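Local coordinates for ferritin like protein (Caulobacter vibrioides, PDB 3HL1) that is of unknown function but, as a ferritin-like member of the metal-binding proteins, probably holds metal within a bundle of helices, at residues L110-N116 with I240-W246; L33-K37 with P247-T251. All blocks are in the same frame, centred on the assembly; numbering follows the deposited sequence.

In the fold
The two contact centres lie on the same side of the chain's centre, about 20 and 21 Å from it and about 12 Å apart. Along the chain the order is 33-37, 110-116, 240-246, 247-251, so both segments of interaction 1 fall between those of interaction 2. A continuous run, 240-251, supplies one side of both: leaving helix 233-242, it passes the start of helix 112-121, then meets the end of helix 8-35. Leu-110 joins them: its N lies 2.9 Å from Ser-35 OG, a probable hydrogen bond, and its side chain packs on Ile-36 and Pro-247; the hydroxyl also bonds Val-32 O within helix 8-35. Two helix ends and one helix start thus meet in this single chain.

Interaction 1 (L110-N116 with I240-W246); sequences LDLTRVN and IRRMPNW
The indole of Trp-246 pushes its six-membered ring against the start of helix 112-121: in this ferritin-like helical fold, the loop after helix 233-242 packs on that helix's N-terminal turn. The ring meets backbone first: Trp-246 CZ3 lies 3.3 Å from Asp-111 C, which sits at the ring's edge near its plane. Three side chains shape the hollow around this bump. Leu-110 brings CG to within 4.0 Å of Trp-246 CE3, Leu-112 sets CD1 4.2 Å from Trp-246 CH2, and Val-115 presents CG2 3.8 Å from the same CH2.

Val-115 is itself a bump filling a second hollow, between helix 233-242 and the indole. Its two methyls divide the work. Val-115 CG1, anti to the backbone N (chi1 170°), reaches Arg-241 CB at 3.6 Å, while CG2 turns to the ring and to Ile-240 CG2, 4.0 Å away. Ile-240 CG2 also touches Leu-110 CD1, and beyond it the Ile-240 side chain packs on helix 42-67 through Leu-46 and Ile-47.

Asp-111 caps the helix: its OD1 accepts from both Arg-114 N and Arg-114 NE, and a side-on salt bridge through NH2 to OD2 completes the grip, which should hold the carboxylate against rotation. No direct hydrogen bond joins the two segments. Asp-238 takes the NH2 end of Arg-241, and Pro-102 O takes Asn-116 ND2; between the two side chains a water in the guanidinium plane accepts from Arg-241 NH1 at 2.9 Å and donates to Asn-116 OD1 at 2.7 Å.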
loop_
_atom_site.group_PDB
_atom_site.type_symbol
_atom_site.label_atom_id
_atom_site.label_comp_id
_atom_site.label_asym_id
_atom_site.label_seq_id
_atom_site.Cartn_x
_atom_site.Cartn_y
_atom_site.Cartn_z
ATOM N N LEU A 110 -5.391 7.514 -14.949
ATOM C CA LEU A 110 -4.694 6.456 -15.676
ATOM C C LEU A 110 -3.968 7.136 -16.857
ATOM O O LEU A 110 -4.519 7.320 -17.891
ATOM C CB LEU A 110 -5.674 5.418 -16.187
ATOM C CG LEU A 110 -4.942 4.277 -16.922
ATOM C CD1 LEU A 110 -4.212 3.367 -15.884
ATOM C CD2 LEU A 110 -5.975 3.478 -17.749
ATOM N N ASP A 111 -2.740 7.569 -16.649
ATOM C CA ASP A 111 -1.903 8.085 -17.740
ATOM C C ASP A 111 -0.522 7.449 -17.617
ATOM O O ASP A 111 -0.238 6.738 -16.651
ATOM C CB ASP A 111 -1.851 9.608 -17.735
ATOM C CG ASP A 111 -1.300 10.195 -16.414
ATOM O OD1 ASP A 111 -0.674 9.465 -15.614
ATOM O OD2 ASP A 111 -1.482 11.407 -16.182
ATOM N N LEU A 112 0.337 7.687 -18.582
ATOM C CA LEU A 112 1.668 7.056 -18.557
ATOM C C LEU A 112 2.443 7.297 -17.268
ATOM O O LEU A 112 3.046 6.377 -16.703
ATOM C CB LEU A 112 2.478 7.500 -19.781
ATOM C CG LEU A 112 3.796 6.729 -19.935
ATOM C CD1 LEU A 112 3.565 5.199 -19.955
ATOM C CD2 LEU A 112 4.545 7.206 -21.173
ATOM N N THR A 113 2.431 8.541 -16.816
ATOM C CA THR A 113 3.122 8.949 -15.606
ATOM C C THR A 113 2.683 8.100 -14.387
ATOM O O THR A 113 3.518 7.636 -13.620
ATOM C CB THR A 113 2.883 10.459 -15.291
ATOM O OG1 THR A 113 3.395 11.253 -16.369
ATOM C CG2 THR A 113 3.651 10.890 -14.000
ATOM N N ARG A 114 1.376 7.908 -14.231
ATOM C CA ARG A 114 0.820 7.102 -13.130
ATOM C C ARG A 114 1.072 5.602 -13.319
ATOM O O ARG A 114 1.426 4.932 -12.378
ATOM C CB ARG A 114 -0.670 7.374 -12.929
ATOM C CG ARG A 114 -1.038 8.334 -11.797
ATOM C CD ARG A 114 -0.148 9.597 -11.715
ATOM N NE ARG A 114 -0.342 10.529 -12.815
ATOM C CZ ARG A 114 0.048 11.794 -12.767
ATOM N NH1 ARG A 114 0.597 12.319 -11.691
ATOM N NH2 ARG A 114 -0.072 12.544 -13.808
ATOM N N VAL A 115 0.881 5.075 -14.519
ATOM C CA VAL A 115 1.137 3.652 -14.752
ATOM C C VAL A 115 2.615 3.340 -14.585
ATOM O O VAL A 115 2.968 2.363 -13.934
ATOM C CB VAL A 115 0.600 3.207 -16.117
ATOM C CG1 VAL A 115 1.114 1.787 -16.429
ATOM C CG2 VAL A 115 -0.949 3.260 -16.007
ATOM N N ASN A 116 3.498 4.218 -15.073
ATOM C CA ASN A 116 4.933 4.037 -14.804
ATOM C C ASN A 116 5.286 3.954 -13.302
ATOM O O ASN A 116 6.079 3.059 -12.885
ATOM C CB ASN A 116 5.788 5.159 -15.441
ATOM C CG ASN A 116 6.010 4.961 -16.921
ATOM O OD1 ASN A 116 5.925 3.835 -17.443
ATOM N ND2 ASN A 116 6.272 6.064 -17.623
ATOM N N ILE A 240 -0.620 -3.174 -18.455
ATOM C CA ILE A 240 -1.367 -1.960 -18.751
ATOM C C ILE A 240 -0.452 -0.971 -19.447
ATOM O O ILE A 240 -0.854 -0.349 -20.427
ATOM C CB ILE A 240 -1.994 -1.317 -17.471
ATOM C CG1 ILE A 240 -3.074 -2.237 -16.881
ATOM C CG2 ILE A 240 -2.584 0.054 -17.777
ATOM C CD1 ILE A 240 -3.466 -1.915 -15.423
ATOM N N ARG A 241 0.779 -0.844 -18.950
ATOM C CA ARG A 241 1.752 0.099 -19.524
ATOM C C ARG A 241 1.977 -0.133 -21.020
ATOM O O ARG A 241 2.184 0.824 -21.774
ATOM C CB ARG A 241 3.092 0.007 -18.794
ATOM C CG ARG A 241 4.101 1.096 -19.145
ATOM C CD ARG A 241 5.397 0.829 -18.366
ATOM N NE ARG A 241 6.018 -0.455 -18.757
ATOM C CZ ARG A 241 6.982 -0.617 -19.685
ATOM N NH1 ARG A 241 7.501 0.422 -20.342
ATOM N NH2 ARG A 241 7.463 -1.833 -19.957
ATOM N N ARG A 242 1.915 -1.407 -21.415
ATOM C CA ARG A 242 2.154 -1.863 -22.793
ATOM C C ARG A 242 0.950 -1.875 -23.725
ATOM O O ARG A 242 1.135 -2.067 -24.909
ATOM C CB ARG A 242 2.743 -3.270 -22.778
ATOM C CG ARG A 242 4.095 -3.370 -22.113
ATOM C CD ARG A 242 4.472 -4.840 -21.916
ATOM N NE ARG A 242 5.749 -4.997 -21.223
ATOM C CZ ARG A 242 6.948 -4.821 -21.783
ATOM N NH1 ARG A 242 7.074 -4.504 -23.071
ATOM N NH2 ARG A 242 8.044 -4.985 -21.044
HETATM N N MSE A 243 -0.260 -1.653 -23.226
HETATM C CA MSE A 243 -1.449 -1.700 -24.079
HETATM C C MSE A 243 -1.472 -0.638 -25.162
HETATM O O MSE A 243 -1.058 0.498 -24.919
HETATM C CB MSE A 243 -2.708 -1.491 -23.267
HETATM C CG MSE A 243 -2.998 -2.595 -22.307
HETATM SE SE MSE A 243 -4.579 -2.138 -21.217
HETATM C CE MSE A 243 -4.532 -0.230 -21.274
ATOM N N PRO A 244 -1.989 -0.998 -26.360
ATOM C CA PRO A 244 -2.174 0.013 -27.415
ATOM C C PRO A 244 -3.307 1.022 -27.141
ATOM O O PRO A 244 -3.180 2.200 -27.492
ATOM C CB PRO A 244 -2.485 -0.819 -28.673
ATOM C CG PRO A 244 -2.636 -2.228 -28.235
ATOM C CD PRO A 244 -2.376 -2.359 -26.795
ATOM N N ASN A 245 -4.399 0.578 -26.531
ATOM C CA ASN A 245 -5.583 1.447 -26.420
ATOM C C ASN A 245 -6.089 1.629 -24.994
ATOM O O ASN A 245 -6.811 0.774 -24.458
ATOM C CB ASN A 245 -6.711 0.908 -27.297
ATOM C CG ASN A 245 -6.300 0.792 -28.750
ATOM O OD1 ASN A 245 -6.150 1.803 -29.454
ATOM N ND2 ASN A 245 -6.076 -0.451 -29.199
ATOM N N TRP A 246 -5.729 2.751 -24.389
ATOM C CA TRP A 246 -6.109 2.999 -22.986
ATOM C C TRP A 246 -7.510 3.533 -22.939
ATOM O O TRP A 246 -7.904 4.257 -23.840
ATOM C CB TRP A 246 -5.154 3.964 -22.327
ATOM C CG TRP A 246 -3.806 3.362 -22.124
ATOM C CD1 TRP A 246 -3.234 2.310 -22.825
ATOM C CD2 TRP A 246 -2.817 3.809 -21.212
ATOM N NE1 TRP A 246 -1.960 2.076 -22.367
ATOM C CE2 TRP A 246 -1.682 2.982 -21.377
ATOM C CE3 TRP A 246 -2.767 4.839 -20.278
ATOM C CZ2 TRP A 246 -0.524 3.156 -20.630
ATOM C CZ3 TRP A 246 -1.632 4.992 -19.534
ATOM C CH2 TRP A 246 -0.515 4.166 -19.723
HETATM O O HOH W 1 6.953 3.194 -19.843
#

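Interaction 2 (L33-K37 with P247-T251)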
loop_
_atom_site.group_PDB
_atom_site.type_symbol
_atom_site.label_atom_id
_atom_site.label_comp_id
_atom_site.label_asym_id
_atom_site.label_seq_id
_atom_site.Cartn_x
_atom_site.Cartn_y
_atom_site.Cartn_z
ATOM N N LEU A 33 -7.715 4.310 -10.444
ATOM C CA LEU A 33 -8.882 3.468 -10.709
ATOM C C LEU A 33 -10.107 4.266 -11.097
ATOM O O LEU A 33 -10.697 4.072 -12.134
ATOM C CB LEU A 33 -9.233 2.625 -9.469
ATOM C CG LEU A 33 -10.362 1.632 -9.548
ATOM C CD1 LEU A 33 -10.078 0.559 -10.700
ATOM C CD2 LEU A 33 -10.689 1.011 -8.154
ATOM N N TYR A 34 -10.507 5.168 -10.231
ATOM C CA TYR A 34 -11.772 5.879 -10.433
ATOM C C TYR A 34 -11.715 6.916 -11.535
ATOM O O TYR A 34 -12.771 7.337 -12.022
ATOM C CB TYR A 34 -12.279 6.477 -9.112
ATOM C CG TYR A 34 -12.887 5.432 -8.218
ATOM C CD1 TYR A 34 -14.080 4.816 -8.559
ATOM C CD2 TYR A 34 -12.216 4.976 -7.078
ATOM C CE1 TYR A 34 -14.632 3.823 -7.769
ATOM C CE2 TYR A 34 -12.759 3.971 -6.291
ATOM C CZ TYR A 34 -13.973 3.417 -6.633
ATOM O OH TYR A 34 -14.525 2.444 -5.857
ATOM N N SER A 35 -10.505 7.243 -11.999
ATOM C CA SER A 35 -10.350 8.079 -13.205
ATOM C C SER A 35 -10.837 7.415 -14.482
ATOM O O SER A 35 -11.175 8.120 -15.418
ATOM C CB SER A 35 -8.921 8.559 -13.453
ATOM O OG SER A 35 -8.137 7.526 -14.052
ATOM N N ILE A 36 -10.886 6.085 -14.505
ATOM C CA ILE A 36 -11.240 5.339 -15.662
ATOM C C ILE A 36 -12.750 5.367 -15.778
ATOM O O ILE A 36 -13.447 4.876 -14.912
ATOM C CB ILE A 36 -10.763 3.890 -15.615
ATOM C CG1 ILE A 36 -9.236 3.888 -15.408
ATOM C CG2 ILE A 36 -11.133 3.181 -16.927
ATOM C CD1 ILE A 36 -8.613 2.498 -15.019
ATOM N N LYS A 37 -13.241 5.941 -16.866
ATOM C CA LYS A 37 -14.676 6.166 -17.005
ATOM C C LYS A 37 -15.477 4.870 -17.052
ATOM O O LYS A 37 -16.547 4.759 -16.433
ATOM C CB LYS A 37 -14.965 7.017 -18.252
ATOM C CG LYS A 37 -14.473 8.427 -18.202
ATOM C CD LYS A 37 -14.931 9.221 -19.458
ATOM C CE LYS A 37 -14.414 10.651 -19.468
ATOM N NZ LYS A 37 -14.974 11.435 -20.638
ATOM N N PRO A 247 -8.274 3.168 -21.897
ATOM C CA PRO A 247 -9.654 3.630 -21.825
ATOM C C PRO A 247 -9.714 5.132 -21.539
ATOM O O PRO A 247 -8.750 5.712 -21.009
ATOM C CB PRO A 247 -10.232 2.828 -20.646
ATOM C CG PRO A 247 -9.050 2.523 -19.773
ATOM C CD PRO A 247 -7.911 2.315 -20.748
ATOM N N GLY A 248 -10.863 5.735 -21.828
ATOM C CA GLY A 248 -11.088 7.155 -21.536
ATOM C C GLY A 248 -11.059 7.408 -20.032
ATOM O O GLY A 248 -11.496 6.549 -19.255
ATOM N N VAL A 249 -10.494 8.544 -19.651
ATOM C CA VAL A 249 -10.395 8.936 -18.257
ATOM C C VAL A 249 -11.044 10.302 -18.029
ATOM O O VAL A 249 -11.125 11.149 -18.942
ATOM C CB VAL A 249 -8.938 8.973 -17.765
ATOM C CG1 VAL A 249 -8.268 7.581 -18.012
ATOM C CG2 VAL A 249 -8.171 10.100 -18.435
ATOM N N TYR A 250 -11.523 10.513 -16.807
ATOM C CA TYR A 250 -11.990 11.793 -16.415
ATOM C C TYR A 250 -10.824 12.751 -16.396
ATOM O O TYR A 250 -9.670 12.391 -16.205
ATOM C CB TYR A 250 -12.631 11.788 -15.031
ATOM C CG TYR A 250 -13.847 10.973 -14.951
ATOM C CD1 TYR A 250 -15.050 11.435 -15.504
ATOM C CD2 TYR A 250 -13.823 9.718 -14.346
ATOM C CE1 TYR A 250 -16.224 10.652 -15.446
ATOM C CE2 TYR A 250 -14.969 8.933 -14.307
ATOM C CZ TYR A 250 -16.162 9.410 -14.869
ATOM O OH TYR A 250 -17.281 8.602 -14.779
ATOM N N THR A 251 -11.169 13.995 -16.626
ATOM C CA THR A 251 -10.236 15.083 -16.615
ATOM C C THR A 251 -10.448 15.849 -15.296
ATOM O O THR A 251 -11.560 15.934 -14.765
ATOM C CB THR A 251 -10.500 15.948 -17.888
ATOM O OG1 THR A 251 -9.392 16.809 -18.100
ATOM C CG2 THR A 251 -11.767 16.737 -17.708
HETATM O O HOH W 2 -16.997 6.056 -14.153
#
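With chi1 at -67° in Lys-37 and -64° in Tyr-250, each side chain starts beside its own backbone N, opposite the carbonyl carbon, and the two side chains run at a slant to each other where their backbones form an isolated antiparallel beta bridge. The lysine chain, extended beyond CG, runs over the tyrosine ring. The evidence is a CH-pi contact: Lys-37 CG stands 3.8 Å from the centroid of the Tyr-250 ring and only 7° off its normal. Farther along, Lys-37 CE comes within 3.4 Å of Val-249 O, so the aliphatic chain passes the backbone carbonyl of Val-249 as well as the aromatic face.

Ile-36 and Val-249 form the non-hydrogen-bonded pair of the bridge, their CA atoms close together. The bonds flank them: Tyr-250 N donates to Ser-35 O at 2.8 Å, in the carbonyl plane, and Lys-37 N donates almost straight to Gly-248 O at 3.0 Å. Ser-35 O has a second, weaker neighbour in Val-249 CA, 3.1 Å away in a CA-H...O contact. These contacts fasten the loop 247-251, which follows helix 233-242, to the chain just as it leaves helix 8-35.

Apolar packing adds to the bridge: Ile-36 CG2 lies 3.6 Å from Pro-247 CG, and Pro-247 also meets Thr-41 and Pro-43. At the tyrosine end, Leu-305 and Trp-308 of helix 292-309 touch the Tyr-250 side chain, drawing a third part of the fold into the contact. Tyr-34 O approaches the ring at its edge. The phenol OH has a weak bond to Lys-309 NZ and a water partner: that water lies in the ring plane, 2.6 Å from Tyr-250 OH, and donates to Lys-37 O at 2.7 Å.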